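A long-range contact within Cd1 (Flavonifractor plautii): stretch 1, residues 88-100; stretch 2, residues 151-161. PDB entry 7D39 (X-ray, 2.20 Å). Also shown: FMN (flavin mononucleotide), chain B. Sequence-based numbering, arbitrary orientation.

Stretch 1 (88-100) PIFEKGATGLFHT
Stretch 2 (151-161) TRTQCDAGMLA

The contact is a loop-on-helix packing anchored by one carboxylate-to-backbone hydrogen bond and extended by an aromatic side chain, burying 497 Å² in total. Stretch 1 is loop from Phe 90 to Ala 94, with Thr 95 at the N-cap position of a helix that begins at Gly 96; stretch 2 becomes helical at Thr 153, after Arg 152 at the N-cap position. The two helices run in roughly the same direction, at 27°, with axes 10.3 Å apart at closest approach.

The CA traces come nearest at Gly 93, whose CA lies 3.6 Å from Thr 153 CA. Gly 93 is extended (phi/psi -173/-175), following Glu 91 and Lys 92 in left-handed conformations (46/49 and 63/46). A CB here would sit 2.6 Å from Asp 156 OD2, so glycine suits the place. Asp 156 (chi1 -65°, m; chi2 -15°) points toward the loop, and its OD2 accepts from Ala 94 N at 2.8 Å and 159°. The same oxygen lies 3.2 Å from His 99 NE2. His 99 (m, chi2 96°) is oriented by ND1 donating to Thr 95 O at 3.1 Å, while Thr 95 (p) accepts from Phe 98 N through OG1 at 3.2 Å, capping the helix.

Phe 98 (t, chi2 -79°) points toward stretch 2. Its CZ lies 3.8 Å from Leu 160 CD2 (Leu 160 t, p) and 4.4 Å from Ala 157 CB; CE1 meets Asp 156 O edge-on at 3.6 Å. At the other end, Ile 89 CD1 (m, t) packs 3.8 Å from Thr 153 CG2 (chi1 t), using the methyl of a threonine whose OG1 is hydrogen-bonded elsewhere in the structure. The loop also holds FMN, with Glu 91 N donating to its N5 at 3.1 Å and Lys 92 N to its O4 at 2.9 Å.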

# COMPACT_ATOMS: atom_id res chain seq x y z
N PRO A 88 0.91 7.02 -11.89
CA PRO A 88 -0.03 6.94 -13.01
C PRO A 88 -1.11 5.91 -12.71
O PRO A 88 -0.94 5.01 -11.90
CB PRO A 88 0.84 6.48 -14.19
CG PRO A 88 2.24 6.61 -13.74
CD PRO A 88 2.28 6.62 -12.26
N ILE A 89 -2.23 6.05 -13.40
CA ILE A 89 -3.30 5.06 -13.39
C ILE A 89 -3.17 4.22 -14.66
O ILE A 89 -3.14 4.77 -15.77
CB ILE A 89 -4.68 5.73 -13.30
CG1 ILE A 89 -4.77 6.58 -12.05
CG2 ILE A 89 -5.78 4.67 -13.36
CD1 ILE A 89 -6.06 7.33 -11.88
N PHE A 90 -3.07 2.90 -14.50
CA PHE A 90 -3.06 1.93 -15.59
C PHE A 90 -4.24 0.99 -15.39
O PHE A 90 -4.37 0.39 -14.31
CB PHE A 90 -1.76 1.10 -15.63
CG PHE A 90 -0.51 1.83 -16.10
CD1 PHE A 90 -0.54 3.16 -16.51
CD2 PHE A 90 0.71 1.16 -16.12
CE1 PHE A 90 0.64 3.80 -16.94
CE2 PHE A 90 1.88 1.78 -16.54
CZ PHE A 90 1.84 3.11 -16.95
N GLU A 91 -5.12 0.86 -16.38
CA GLU A 91 -6.31 0.00 -16.30
C GLU A 91 -7.06 0.18 -14.97
O GLU A 91 -7.39 -0.79 -14.27
CB GLU A 91 -5.93 -1.47 -16.51
CG GLU A 91 -5.23 -1.70 -17.85
CD GLU A 91 -3.73 -1.67 -17.72
OE1 GLU A 91 -3.22 -2.24 -16.74
OE2 GLU A 91 -3.05 -1.08 -18.58
N LYS A 92 -7.31 1.44 -14.61
CA LYS A 92 -8.15 1.77 -13.45
C LYS A 92 -7.51 1.26 -12.17
O LYS A 92 -8.18 0.64 -11.33
CB LYS A 92 -9.35 0.84 -13.38
CG LYS A 92 -10.37 1.11 -14.45
CD LYS A 92 -11.38 -0.01 -14.50
CE LYS A 92 -12.28 0.16 -15.70
NZ LYS A 92 -13.15 -1.02 -15.93
N GLY A 93 -6.21 1.50 -12.01
CA GLY A 93 -5.56 1.02 -10.81
C GLY A 93 -4.19 1.63 -10.92
O GLY A 93 -3.92 2.41 -11.84
N ALA A 94 -3.30 1.28 -10.00
CA ALA A 94 -1.93 1.78 -10.07
C ALA A 94 -1.13 0.97 -11.09
O ALA A 94 -1.60 -0.03 -11.63
CB ALA A 94 -1.30 1.75 -8.69
N THR A 95 0.10 1.41 -11.35
CA THR A 95 0.92 0.74 -12.37
C THR A 95 1.40 -0.62 -11.88
O THR A 95 1.47 -0.90 -10.68
CB THR A 95 2.13 1.58 -12.76
OG1 THR A 95 3.01 1.70 -11.63
CG2 THR A 95 1.71 3.00 -13.27
N GLY A 96 1.75 -1.48 -12.84
CA GLY A 96 2.32 -2.77 -12.49
C GLY A 96 3.46 -2.62 -11.51
O GLY A 96 3.58 -3.39 -10.55
N LEU A 97 4.31 -1.62 -11.72
CA LEU A 97 5.46 -1.40 -10.85
C LEU A 97 5.01 -1.07 -9.42
O LEU A 97 5.60 -1.56 -8.45
CB LEU A 97 6.33 -0.28 -11.41
CG LEU A 97 7.53 0.05 -10.52
CD1 LEU A 97 8.41 -1.18 -10.31
CD2 LEU A 97 8.34 1.20 -11.10
N PHE A 98 3.99 -0.23 -9.29
CA PHE A 98 3.41 0.02 -7.98
C PHE A 98 2.94 -1.28 -7.33
O PHE A 98 3.13 -1.50 -6.13
CB PHE A 98 2.25 1.02 -8.11
CG PHE A 98 1.79 1.57 -6.79
CD1 PHE A 98 0.96 0.83 -5.97
CD2 PHE A 98 2.20 2.82 -6.38
CE1 PHE A 98 0.55 1.34 -4.76
CE2 PHE A 98 1.81 3.33 -5.16
CZ PHE A 98 0.99 2.60 -4.35
N HIS A 99 2.29 -2.15 -8.10
CA HIS A 99 1.88 -3.45 -7.56
C HIS A 99 3.08 -4.31 -7.17
O HIS A 99 3.00 -5.07 -6.21
CB HIS A 99 1.02 -4.20 -8.56
CG HIS A 99 -0.37 -3.68 -8.66
ND1 HIS A 99 -0.77 -2.78 -9.61
CD2 HIS A 99 -1.48 -3.96 -7.92
CE1 HIS A 99 -2.05 -2.50 -9.46
NE2 HIS A 99 -2.50 -3.20 -8.43
N THR A 100 4.19 -4.22 -7.91
CA THR A 100 5.39 -4.97 -7.57
C THR A 100 6.01 -4.47 -6.28
O THR A 100 6.40 -5.27 -5.43
CB THR A 100 6.39 -4.89 -8.72
OG1 THR A 100 5.92 -5.71 -9.78
CG2 THR A 100 7.76 -5.39 -8.31
N THR A 151 -11.27 3.62 -10.98
CA THR A 151 -12.07 3.13 -9.86
C THR A 151 -11.33 2.17 -8.93
O THR A 151 -11.91 1.72 -7.94
CB THR A 151 -13.32 2.42 -10.37
OG1 THR A 151 -12.96 1.47 -11.38
CG2 THR A 151 -14.27 3.42 -10.97
N ARG A 152 -10.07 1.84 -9.20
CA ARG A 152 -9.35 0.89 -8.37
C ARG A 152 -8.04 1.43 -7.80
O ARG A 152 -7.42 0.74 -6.98
CB ARG A 152 -9.07 -0.39 -9.16
CG ARG A 152 -10.31 -0.98 -9.82
CD ARG A 152 -10.01 -2.30 -10.49
NE ARG A 152 -9.92 -3.38 -9.51
CZ ARG A 152 -9.23 -4.51 -9.68
NH1 ARG A 152 -8.54 -4.71 -10.79
NH2 ARG A 152 -9.23 -5.43 -8.72
N THR A 153 -7.62 2.63 -8.19
CA THR A 153 -6.26 3.04 -7.88
C THR A 153 -6.11 3.43 -6.42
O THR A 153 -5.08 3.15 -5.81
CB THR A 153 -5.83 4.19 -8.82
OG1 THR A 153 -4.44 4.47 -8.62
CG2 THR A 153 -6.67 5.46 -8.60
N GLN A 154 -7.14 4.03 -5.83
CA GLN A 154 -7.06 4.43 -4.43
C GLN A 154 -7.00 3.22 -3.50
O GLN A 154 -6.36 3.28 -2.44
CB GLN A 154 -8.26 5.30 -4.06
CG GLN A 154 -8.22 6.67 -4.64
CD GLN A 154 -9.53 7.40 -4.47
OE1 GLN A 154 -10.58 6.97 -4.96
NE2 GLN A 154 -9.48 8.53 -3.75
N CYS A 155 -7.67 2.14 -3.86
CA CYS A 155 -7.55 0.91 -3.10
C CYS A 155 -6.17 0.29 -3.29
O CYS A 155 -5.55 -0.16 -2.31
CB CYS A 155 -8.67 -0.05 -3.49
SG CYS A 155 -8.76 -1.59 -2.54
N ASP A 156 -5.63 0.30 -4.52
CA ASP A 156 -4.25 -0.14 -4.72
C ASP A 156 -3.32 0.66 -3.83
O ASP A 156 -2.42 0.10 -3.18
CB ASP A 156 -3.80 -0.00 -6.18
CG ASP A 156 -4.56 -0.89 -7.12
OD1 ASP A 156 -5.25 -1.82 -6.67
OD2 ASP A 156 -4.46 -0.67 -8.35
N ALA A 157 -3.49 1.98 -3.81
CA ALA A 157 -2.61 2.81 -3.00
C ALA A 157 -2.69 2.40 -1.54
O ALA A 157 -1.67 2.18 -0.87
CB ALA A 157 -2.95 4.29 -3.18
N GLY A 158 -3.91 2.28 -1.02
CA GLY A 158 -4.08 1.85 0.35
C GLY A 158 -3.42 0.52 0.64
O GLY A 158 -2.93 0.30 1.74
N MSE A 159 -3.44 -0.38 -0.30
CA MSE A 159 -2.77 -1.63 -0.15
C MSE A 159 -1.31 -1.50 0.25
O MSE A 159 -0.90 -2.24 1.09
CB MSE A 159 -2.97 -2.45 -1.40
CG MSE A 159 -2.97 -3.90 -1.02
SE MSE A 159 -4.45 -4.52 0.13
CE MSE A 159 -5.89 -4.19 -1.04
N LEU A 160 -0.55 -0.61 -0.36
CA LEU A 160 0.86 -0.42 -0.04
C LEU A 160 1.04 0.00 1.42
O LEU A 160 1.92 -0.52 2.12
CB LEU A 160 1.48 0.59 -0.99
CG LEU A 160 2.93 0.95 -0.66
CD1 LEU A 160 3.80 -0.31 -0.74
CD2 LEU A 160 3.49 2.02 -1.57
N ALA A 161 0.21 0.94 1.89
CA ALA A 161 0.29 1.40 3.27
C ALA A 161 -0.16 0.33 4.26
O ALA A 161 0.32 0.30 5.40
CB ALA A 161 -0.57 2.65 3.46
N1 FMN B . -5.56 6.61 -17.56
C2 FMN B . -6.73 6.49 -16.93
O2 FMN B . -7.17 7.60 -16.61
N3 FMN B . -7.32 5.29 -16.72
C4 FMN B . -6.69 4.17 -17.13
O4 FMN B . -7.10 3.02 -17.01
C4A FMN B . -5.40 4.28 -17.83
N5 FMN B . -4.73 3.24 -18.27
C5A FMN B . -3.54 3.32 -18.86
C6 FMN B . -2.85 2.21 -19.31
C7 FMN B . -1.62 2.31 -19.93
C7M FMN B . -0.89 1.09 -20.42
C8 FMN B . -1.04 3.66 -20.15
C8M FMN B . 0.29 3.80 -20.85
C9 FMN B . -1.74 4.77 -19.72
C9A FMN B . -2.96 4.65 -19.08
N10 FMN B . -3.67 5.78 -18.66
C10 FMN B . -4.87 5.60 -18.01
C1' FMN B . -3.06 7.09 -18.84
C2' FMN B . -2.01 7.37 -17.76
O2' FMN B . -2.55 7.42 -16.46
C3' FMN B . -1.19 8.65 -18.10
O3' FMN B . -0.48 8.49 -19.30
C4' FMN B . -0.27 9.09 -16.95
O4' FMN B . -0.98 9.67 -15.87
C5' FMN B . 0.81 10.03 -17.46
O5' FMN B . 1.66 10.47 -16.46
P FMN B . 3.10 10.95 -16.53
O1P FMN B . 3.56 11.14 -15.23
O2P FMN B . 3.83 9.92 -17.15
O3P FMN B . 2.96 12.19 -17.21
O HOH W 1 -6.53 -2.78 -12.31